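Local coordinates for protein AvrA (PDB 6BE0) that probably transfers acetyl groups from acetyl-CoA to serine and threonine residues of proteins, as a YopJ-family bacterial effector that binds inositol hexakisphosphate and coenzyme A, at residues G122-F130 against C186-L197; K136-C147 against D169-Q180. All coordinates share one frame; numbering follows the deposited sequence.

Contact 1: residues G122-F130 against C186-L197. With IHP (inositol hexakisphosphate), chain B.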
# COMPACT_ATOMS: atom_id res chain seq x y z
N GLY A 122 0.78 2.89 -18.50
CA GLY A 122 0.67 3.82 -17.40
C GLY A 122 1.24 3.21 -16.14
O GLY A 122 1.77 2.10 -16.16
N ILE A 123 1.14 3.94 -15.03
CA ILE A 123 1.66 3.48 -13.75
C ILE A 123 0.54 3.30 -12.73
O ILE A 123 -0.18 4.24 -12.41
CB ILE A 123 2.70 4.47 -13.18
CG1 ILE A 123 3.83 4.69 -14.18
CG2 ILE A 123 3.26 3.96 -11.85
CD1 ILE A 123 4.73 5.87 -13.85
N HIS A 124 0.40 2.08 -12.24
CA HIS A 124 -0.48 1.80 -11.12
C HIS A 124 0.19 0.79 -10.19
O HIS A 124 0.15 -0.42 -10.43
CB HIS A 124 -1.84 1.26 -11.59
CG HIS A 124 -2.83 1.11 -10.48
ND1 HIS A 124 -3.47 2.18 -9.89
CD2 HIS A 124 -3.28 -0.00 -9.83
CE1 HIS A 124 -4.28 1.74 -8.94
NE2 HIS A 124 -4.18 0.42 -8.89
N ILE A 125 0.83 1.31 -9.15
CA ILE A 125 1.59 0.49 -8.22
C ILE A 125 0.72 0.08 -7.03
O ILE A 125 0.24 0.93 -6.29
CB ILE A 125 2.84 1.23 -7.72
CG1 ILE A 125 3.78 1.51 -8.91
CG2 ILE A 125 3.57 0.42 -6.65
CD1 ILE A 125 4.91 2.46 -8.59
N SER A 126 0.53 -1.23 -6.88
CA SER A 126 -0.18 -1.79 -5.73
C SER A 126 0.77 -2.61 -4.88
O SER A 126 1.93 -2.80 -5.24
CB SER A 126 -1.35 -2.67 -6.19
OG SER A 126 -2.26 -1.93 -7.00
N VAL A 127 0.29 -3.08 -3.74
CA VAL A 127 1.08 -3.94 -2.86
C VAL A 127 0.37 -5.27 -2.64
O VAL A 127 -0.84 -5.32 -2.44
CB VAL A 127 1.37 -3.27 -1.50
CG1 VAL A 127 0.09 -2.97 -0.75
CG2 VAL A 127 2.31 -4.13 -0.67
N VAL A 128 1.14 -6.36 -2.69
CA VAL A 128 0.62 -7.70 -2.47
C VAL A 128 1.28 -8.31 -1.24
O VAL A 128 2.50 -8.23 -1.09
CB VAL A 128 0.89 -8.62 -3.68
CG1 VAL A 128 0.40 -10.04 -3.41
CG2 VAL A 128 0.23 -8.06 -4.93
N ASP A 129 0.48 -8.90 -0.36
CA ASP A 129 1.01 -9.62 0.79
C ASP A 129 0.96 -11.12 0.53
O ASP A 129 -0.07 -11.66 0.13
CB ASP A 129 0.24 -9.28 2.06
CG ASP A 129 0.99 -9.68 3.33
OD1 ASP A 129 2.24 -9.72 3.30
OD2 ASP A 129 0.34 -9.96 4.35
N PHE A 130 2.09 -11.78 0.78
CA PHE A 130 2.27 -13.20 0.51
C PHE A 130 2.54 -13.94 1.81
O PHE A 130 3.43 -13.57 2.57
CB PHE A 130 3.41 -13.41 -0.50
CG PHE A 130 3.78 -14.85 -0.72
CD1 PHE A 130 3.21 -15.57 -1.76
CD2 PHE A 130 4.71 -15.47 0.09
CE1 PHE A 130 3.56 -16.89 -1.97
CE2 PHE A 130 5.06 -16.78 -0.11
CZ PHE A 130 4.49 -17.50 -1.14
N CYS A 186 -0.05 6.34 -5.65
CA CYS A 186 -0.20 4.89 -5.54
C CYS A 186 1.08 4.24 -5.01
O CYS A 186 1.03 3.33 -4.19
CB CYS A 186 -0.58 4.28 -6.89
SG CYS A 186 0.59 4.57 -8.24
N GLY A 187 2.23 4.71 -5.49
CA GLY A 187 3.51 4.17 -5.08
C GLY A 187 3.81 4.37 -3.60
O GLY A 187 4.27 3.46 -2.93
N ILE A 188 3.54 5.57 -3.10
CA ILE A 188 3.84 5.90 -1.70
C ILE A 188 2.96 5.08 -0.76
O ILE A 188 3.45 4.53 0.23
CB ILE A 188 3.64 7.40 -1.40
CG1 ILE A 188 4.40 8.26 -2.42
CG2 ILE A 188 4.09 7.73 0.02
CD1 ILE A 188 5.89 8.00 -2.47
N PHE A 189 1.67 5.01 -1.06
CA PHE A 189 0.74 4.23 -0.25
C PHE A 189 1.16 2.76 -0.20
O PHE A 189 1.17 2.15 0.86
CB PHE A 189 -0.68 4.35 -0.80
CG PHE A 189 -1.46 5.51 -0.24
CD1 PHE A 189 -2.19 5.36 0.93
CD2 PHE A 189 -1.46 6.74 -0.87
CE1 PHE A 189 -2.90 6.42 1.45
CE2 PHE A 189 -2.17 7.80 -0.36
CZ PHE A 189 -2.89 7.64 0.81
N SER A 190 1.51 2.20 -1.36
CA SER A 190 1.86 0.79 -1.44
C SER A 190 3.17 0.50 -0.71
O SER A 190 3.31 -0.54 -0.06
CB SER A 190 1.96 0.35 -2.90
OG SER A 190 0.69 0.41 -3.54
N LEU A 191 4.12 1.42 -0.81
CA LEU A 191 5.40 1.27 -0.15
C LEU A 191 5.23 1.31 1.37
O LEU A 191 5.83 0.52 2.09
CB LEU A 191 6.37 2.36 -0.60
CG LEU A 191 7.77 2.34 0.04
CD1 LEU A 191 8.48 1.02 -0.20
CD2 LEU A 191 8.60 3.50 -0.50
N ALA A 192 4.41 2.24 1.84
CA ALA A 192 4.15 2.39 3.26
C ALA A 192 3.42 1.16 3.81
O ALA A 192 3.81 0.61 4.83
CB ALA A 192 3.34 3.65 3.53
N LEU A 193 2.37 0.75 3.11
CA LEU A 193 1.60 -0.42 3.50
C LEU A 193 2.47 -1.68 3.53
O LEU A 193 2.30 -2.53 4.39
CB LEU A 193 0.42 -0.63 2.55
CG LEU A 193 -0.71 0.41 2.64
CD1 LEU A 193 -1.72 0.19 1.53
CD2 LEU A 193 -1.38 0.37 4.00
N ALA A 194 3.40 -1.77 2.58
CA ALA A 194 4.30 -2.92 2.50
C ALA A 194 5.06 -3.09 3.82
O ALA A 194 5.17 -4.20 4.33
CB ALA A 194 5.27 -2.75 1.35
N LYS A 195 5.56 -1.99 4.36
CA LYS A 195 6.30 -2.02 5.61
C LYS A 195 5.37 -2.31 6.79
O LYS A 195 5.77 -2.98 7.74
CB LYS A 195 7.04 -0.70 5.82
CG LYS A 195 8.46 -0.70 5.25
CD LYS A 195 8.77 0.54 4.43
CE LYS A 195 8.92 1.79 5.29
NZ LYS A 195 9.35 2.97 4.49
N LYS A 196 4.13 -1.83 6.71
CA LYS A 196 3.15 -2.10 7.76
C LYS A 196 2.68 -3.55 7.73
O LYS A 196 2.37 -4.13 8.77
CB LYS A 196 1.95 -1.16 7.61
CG LYS A 196 2.24 0.29 7.97
CD LYS A 196 2.53 0.45 9.46
CE LYS A 196 2.78 1.91 9.83
NZ LYS A 196 4.04 2.43 9.25
N LEU A 197 2.64 -4.15 6.54
CA LEU A 197 2.27 -5.55 6.40
C LEU A 197 3.24 -6.44 7.18
O LEU A 197 2.87 -7.50 7.68
CB LEU A 197 2.25 -5.97 4.93
CG LEU A 197 1.06 -5.48 4.09
CD1 LEU A 197 1.33 -5.73 2.61
CD2 LEU A 197 -0.23 -6.16 4.51
C1 IHP B . 7.67 4.73 11.56
C2 IHP B . 7.07 4.95 10.17
C3 IHP B . 6.23 6.22 10.13
C4 IHP B . 7.04 7.41 10.60
C5 IHP B . 7.43 7.19 12.05
C6 IHP B . 8.33 5.96 12.18
O11 IHP B . 8.60 3.67 11.47
P1 IHP B . 8.16 2.24 12.02
O21 IHP B . 8.69 1.16 11.09
O31 IHP B . 6.65 2.12 12.07
O41 IHP B . 8.73 2.03 13.40
O12 IHP B . 8.11 4.99 9.18
P2 IHP B . 8.17 3.88 8.05
O22 IHP B . 8.14 2.50 8.65
O32 IHP B . 7.00 4.02 7.11
O42 IHP B . 9.46 4.03 7.26
O13 IHP B . 5.74 6.43 8.81
P3 IHP B . 4.19 6.27 8.52
O23 IHP B . 3.98 5.61 7.17
O33 IHP B . 3.52 5.42 9.58
O43 IHP B . 3.53 7.62 8.49
O14 IHP B . 6.31 8.63 10.40
P4 IHP B . 5.02 9.07 11.25
O24 IHP B . 3.96 9.60 10.31
O34 IHP B . 4.43 7.92 12.04
O44 IHP B . 5.38 10.19 12.20
O15 IHP B . 8.08 8.33 12.61
P5 IHP B . 7.89 8.63 14.16
O25 IHP B . 7.36 7.41 14.87
O35 IHP B . 9.23 9.02 14.74
O45 IHP B . 6.92 9.77 14.36
O16 IHP B . 9.60 6.22 11.58
P6 IHP B . 10.90 5.91 12.39
O26 IHP B . 12.09 6.52 11.69
O36 IHP B . 10.79 6.48 13.78
O46 IHP B . 11.11 4.42 12.48
O HOH W 1 1.87 -9.71 6.56

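Contact 2: residues K136-C147 against D169-Q180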
# COMPACT_ATOMS: atom_id res chain seq x y z
N LYS A 136 -1.07 -24.18 2.75
CA LYS A 136 -1.72 -23.41 1.70
C LYS A 136 -1.11 -22.01 1.54
O LYS A 136 -0.61 -21.43 2.50
CB LYS A 136 -3.22 -23.33 1.99
CG LYS A 136 -3.75 -24.56 2.73
CD LYS A 136 -5.22 -24.82 2.46
CE LYS A 136 -5.77 -25.89 3.39
NZ LYS A 136 -4.99 -27.16 3.33
N THR A 137 -1.16 -21.49 0.32
CA THR A 137 -0.57 -20.20 -0.02
C THR A 137 -1.63 -19.11 -0.11
O THR A 137 -2.62 -19.26 -0.83
CB THR A 137 0.21 -20.29 -1.35
OG1 THR A 137 1.30 -21.20 -1.22
CG2 THR A 137 0.75 -18.92 -1.77
N SER A 138 -1.40 -18.01 0.61
CA SER A 138 -2.31 -16.87 0.59
C SER A 138 -1.69 -15.68 -0.11
O SER A 138 -0.56 -15.28 0.19
CB SER A 138 -2.71 -16.49 2.02
OG SER A 138 -3.54 -15.34 2.03
N VAL A 139 -2.43 -15.12 -1.06
CA VAL A 139 -1.98 -13.95 -1.81
C VAL A 139 -3.08 -12.89 -1.77
O VAL A 139 -4.18 -13.12 -2.27
CB VAL A 139 -1.65 -14.31 -3.28
CG1 VAL A 139 -1.16 -13.08 -4.04
CG2 VAL A 139 -0.62 -15.42 -3.32
N ILE A 140 -2.78 -11.74 -1.18
CA ILE A 140 -3.75 -10.66 -1.06
C ILE A 140 -3.24 -9.38 -1.70
O ILE A 140 -2.23 -8.83 -1.28
CB ILE A 140 -4.13 -10.39 0.40
CG1 ILE A 140 -4.68 -11.67 1.04
CG2 ILE A 140 -5.16 -9.26 0.49
CD1 ILE A 140 -5.00 -11.55 2.52
N LEU A 141 -3.96 -8.92 -2.72
CA LEU A 141 -3.64 -7.67 -3.40
C LEU A 141 -4.39 -6.52 -2.75
O LEU A 141 -5.61 -6.52 -2.69
CB LEU A 141 -4.01 -7.77 -4.89
CG LEU A 141 -3.87 -6.51 -5.74
CD1 LEU A 141 -2.42 -6.08 -5.86
CD2 LEU A 141 -4.49 -6.73 -7.11
N PHE A 142 -3.64 -5.53 -2.26
CA PHE A 142 -4.24 -4.36 -1.63
C PHE A 142 -4.23 -3.17 -2.57
O PHE A 142 -3.17 -2.77 -3.07
CB PHE A 142 -3.50 -4.01 -0.33
CG PHE A 142 -3.65 -5.04 0.75
CD1 PHE A 142 -2.75 -6.09 0.85
CD2 PHE A 142 -4.69 -4.97 1.66
CE1 PHE A 142 -2.89 -7.04 1.84
CE2 PHE A 142 -4.83 -5.91 2.65
CZ PHE A 142 -3.93 -6.95 2.75
N GLU A 143 -5.41 -2.63 -2.83
CA GLU A 143 -5.56 -1.42 -3.62
C GLU A 143 -5.81 -0.24 -2.68
O GLU A 143 -6.83 -0.21 -1.99
CB GLU A 143 -6.71 -1.56 -4.62
CG GLU A 143 -6.45 -2.55 -5.74
CD GLU A 143 -5.37 -2.08 -6.70
OE1 GLU A 143 -4.98 -0.90 -6.64
OE2 GLU A 143 -4.91 -2.91 -7.53
N PRO A 144 -4.87 0.72 -2.62
CA PRO A 144 -5.08 1.86 -1.72
C PRO A 144 -6.32 2.69 -2.07
O PRO A 144 -6.95 3.24 -1.17
CB PRO A 144 -3.81 2.69 -1.89
CG PRO A 144 -2.79 1.72 -2.37
CD PRO A 144 -3.53 0.76 -3.23
N ALA A 145 -6.65 2.77 -3.36
CA ALA A 145 -7.79 3.56 -3.81
C ALA A 145 -9.05 2.71 -3.87
O ALA A 145 -9.07 1.58 -3.37
CB ALA A 145 -7.50 4.17 -5.17
N ALA A 146 -10.10 3.25 -4.48
CA ALA A 146 -11.38 2.55 -4.60
C ALA A 146 -11.37 1.60 -5.79
O ALA A 146 -10.48 1.65 -6.63
CB ALA A 146 -12.51 3.56 -4.72
N CYS A 147 -12.38 0.73 -5.85
CA CYS A 147 -12.48 -0.27 -6.91
C CYS A 147 -13.90 -0.39 -7.46
O CYS A 147 -14.25 -1.40 -8.07
CB CYS A 147 -12.02 -1.64 -6.40
SG CYS A 147 -10.43 -1.62 -5.56
N ASP A 169 -3.05 -25.44 -3.82
CA ASP A 169 -3.62 -24.84 -2.62
C ASP A 169 -3.25 -23.36 -2.49
O ASP A 169 -2.82 -22.91 -1.43
CB ASP A 169 -3.17 -25.61 -1.39
CG ASP A 169 -3.66 -27.04 -1.38
OD1 ASP A 169 -4.86 -27.26 -1.11
OD2 ASP A 169 -2.85 -27.96 -1.65
N CYS A 170 -3.42 -22.62 -3.59
CA CYS A 170 -3.11 -21.20 -3.63
C CYS A 170 -4.40 -20.38 -3.71
O CYS A 170 -5.21 -20.57 -4.62
CB CYS A 170 -2.21 -20.89 -4.82
SG CYS A 170 -1.66 -19.17 -4.93
N TYR A 171 -4.59 -19.48 -2.75
CA TYR A 171 -5.82 -18.70 -2.65
C TYR A 171 -5.55 -17.21 -2.79
O TYR A 171 -4.64 -16.67 -2.14
CB TYR A 171 -6.51 -18.99 -1.31
CG TYR A 171 -6.85 -20.45 -1.12
CD1 TYR A 171 -5.95 -21.32 -0.53
CD2 TYR A 171 -8.06 -20.96 -1.55
CE1 TYR A 171 -6.25 -22.66 -0.36
CE2 TYR A 171 -8.38 -22.30 -1.39
CZ TYR A 171 -7.46 -23.14 -0.79
OH TYR A 171 -7.77 -24.47 -0.62
N PHE A 172 -6.34 -16.55 -3.63
CA PHE A 172 -6.14 -15.14 -3.95
C PHE A 172 -7.34 -14.29 -3.55
O PHE A 172 -8.49 -14.72 -3.64
CB PHE A 172 -5.86 -14.97 -5.45
CG PHE A 172 -5.87 -13.54 -5.90
CD1 PHE A 172 -7.00 -12.99 -6.49
CD2 PHE A 172 -4.76 -12.73 -5.73
CE1 PHE A 172 -7.01 -11.68 -6.91
CE2 PHE A 172 -4.77 -11.41 -6.15
CZ PHE A 172 -5.90 -10.89 -6.74
N ALA A 173 -7.05 -13.07 -3.11
CA ALA A 173 -8.08 -12.10 -2.76
C ALA A 173 -7.60 -10.69 -3.04
O ALA A 173 -6.41 -10.39 -2.89
CB ALA A 173 -8.48 -12.25 -1.30
N MET A 174 -8.52 -9.82 -3.45
CA MET A 174 -8.21 -8.42 -3.69
C MET A 174 -8.98 -7.57 -2.69
O MET A 174 -10.17 -7.78 -2.47
CB MET A 174 -8.56 -8.04 -5.13
CG MET A 174 -8.37 -6.57 -5.45
SD MET A 174 -8.60 -6.26 -7.21
CE MET A 174 -9.42 -4.67 -7.17
N VAL A 175 -8.29 -6.62 -2.07
CA VAL A 175 -8.87 -5.81 -1.00
C VAL A 175 -8.91 -4.33 -1.38
O VAL A 175 -7.88 -3.73 -1.70
CB VAL A 175 -8.10 -5.98 0.32
CG1 VAL A 175 -8.69 -5.10 1.41
CG2 VAL A 175 -8.11 -7.44 0.75
N GLU A 176 -10.11 -3.76 -1.33
CA GLU A 176 -10.30 -2.33 -1.53
C GLU A 176 -10.11 -1.60 -0.21
O GLU A 176 -10.69 -2.00 0.80
CB GLU A 176 -11.69 -2.05 -2.11
CG GLU A 176 -12.04 -0.58 -2.28
CD GLU A 176 -13.51 -0.36 -2.55
OE1 GLU A 176 -14.34 -0.86 -1.76
OE2 GLU A 176 -13.85 0.30 -3.55
N LEU A 177 -9.30 -0.55 -0.21
CA LEU A 177 -9.06 0.24 0.99
C LEU A 177 -9.76 1.59 0.93
O LEU A 177 -10.32 2.05 1.92
CB LEU A 177 -7.55 0.43 1.21
CG LEU A 177 -6.73 -0.84 1.47
CD1 LEU A 177 -5.28 -0.48 1.74
CD2 LEU A 177 -7.30 -1.65 2.63
N ASP A 178 -9.72 2.22 -0.25
CA ASP A 178 -10.29 3.55 -0.45
C ASP A 178 -9.77 4.52 0.61
O ASP A 178 -10.54 5.14 1.34
CB ASP A 178 -11.82 3.51 -0.41
CG ASP A 178 -12.45 4.82 -0.84
OD1 ASP A 178 -11.85 5.55 -1.65
OD2 ASP A 178 -13.56 5.13 -0.35
N ILE A 179 -8.44 4.63 0.70
CA ILE A 179 -7.80 5.59 1.59
C ILE A 179 -6.96 6.57 0.78
O ILE A 179 -6.59 7.64 1.28
CB ILE A 179 -6.93 4.90 2.64
CG1 ILE A 179 -5.92 3.97 1.97
CG2 ILE A 179 -7.80 4.13 3.62
CD1 ILE A 179 -4.86 3.43 2.92
N GLN A 180 -6.66 6.21 -0.47
CA GLN A 180 -6.03 7.13 -1.40
C GLN A 180 -7.10 7.83 -2.22
O GLN A 180 -7.99 7.19 -2.78
CB GLN A 180 -5.05 6.42 -2.33
CG GLN A 180 -4.42 7.34 -3.37
CD GLN A 180 -3.69 6.59 -4.46
OE1 GLN A 180 -3.22 5.47 -4.25
NE2 GLN A 180 -3.58 7.20 -5.63
O HOH W 2 -10.56 6.54 -4.07

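Contact 1: residues G122-F130 against C186-L197
Cys186, at the first turn of helix 186-199, turns its SG to the backbone of Ile125 and accepts the N-H of that residue in a nearly straight bond (N to SG 3.4 Å, 170° at the hydrogen). A chi1 of 59° holds the sulfur between its own backbone N and carbonyl carbon, facing the strand. One turn on, Ser190 OG lies 2.8 Å from Ile125 O and 3.0 Å from Cys186 O, two acceptors for one proton. Beyond it the packing is apolar: the branches of Val127 divide, CG1 meeting Leu193 CB at 4.1 Å and CG2 meeting Ala194 CB at 3.8 Å. Leu197 CD1 reaches both Val127 CG2 and Asp129 CB, while a water lies within hydrogen-bonding distance of Asp129 OD2 and Leu197 O, with more acceptors in reach than protons. The Asp129 carboxylate is also bound by Arg113 and His208. On the helix side away from the strand, Lys195 and Lys196 reach phosphates of inositol hexakisphosphate, the first weakly. His124 NE2 is hydrogen-bonded to Glu143, and His124 ND1 stands 5.0 Å from Cys186 SG. This grouping of helix-start cysteine, histidine just before the strand and acidic partner is consistent with the catalytic triad of YopJ acetyltransferases, which share the clan CA peptidase fold.

Contact 2: residues K136-C147 against D169-Q180
Thr137 N to Asp169 O (2.8 Å) is the first rung of a parallel ladder between strands 136-143 and 170-176, the two strands of a beta-alpha-beta unit whose helix is 151-164. The backbone bonds then alternate across the pair, with residues 137, 139, 141 and 143 both giving and accepting, as far as Leu177 N on Glu143 O at 3.1 Å. Past the strands, Pro144 O takes two N-H groups: that of Ile179 at 2.8 Å, nearly along the C=O axis, and that of Gln180, which comes from above the carbonyl plane.

Apolar contacts run along both faces of the sheet. On the face of Val139 and Leu141, the Phe172 ring meets Val139 CG1 at its edge, in plane, and its CE2 touches Leu141 CB. Leu141 and Met174 lie side by side and point the same way. Met174 is bent at its last torsion (chi3 143°), and its CE packs on Cys147 SG (3.6 Å) and on Glu143 CG. On the other face, Ile140 CG2 presses against Val175 CG2 at 3.5 Å and also lies over one face of the Phe142 ring, toward its rim. Val175 CB sits beside Phe142 CD2, and Leu177 CD2 approaches the edge of the same ring; Leu193 of helix 186-199 adjoins Leu177 there.

At the C-terminal end of the pair, polar side chains join in. Asp178 is salt-bridged to Arg181, which binds coenzyme A, and a water joins its OD1 to Gln180 O. Glu176, whose OE1 accepts from Ser225 N, runs extended beyond CG to the loop after strand 136-143, where OE2 accepts Cys147 N on its anti side at 2.8 Å, with the donor 18° out of the carboxylate plane.

After earlier helices and the first two strands of the sheet, the chain lays down strand 125-133, turns directly into strand 136-143, crosses through helix 151-164 and returns as strand 170-176, where contact 2 closes the shorter loop. It then enters helix 186-199, which comes back to strand 125-133 and closes the longer loop of contact 1 around contact 2. The contacts therefore nest and do not cross. Strands 125-133 and 136-143 are antiparallel neighbours, joined by backbone hydrogen bonds such as Phe142 N to Val127 O (2.8 Å), so one sheet carries both contacts. Contact 2 builds its edge, contact 1 fixes the helix that packs on it, and Gln180 OE1 approaches Cys186 CA at the junction.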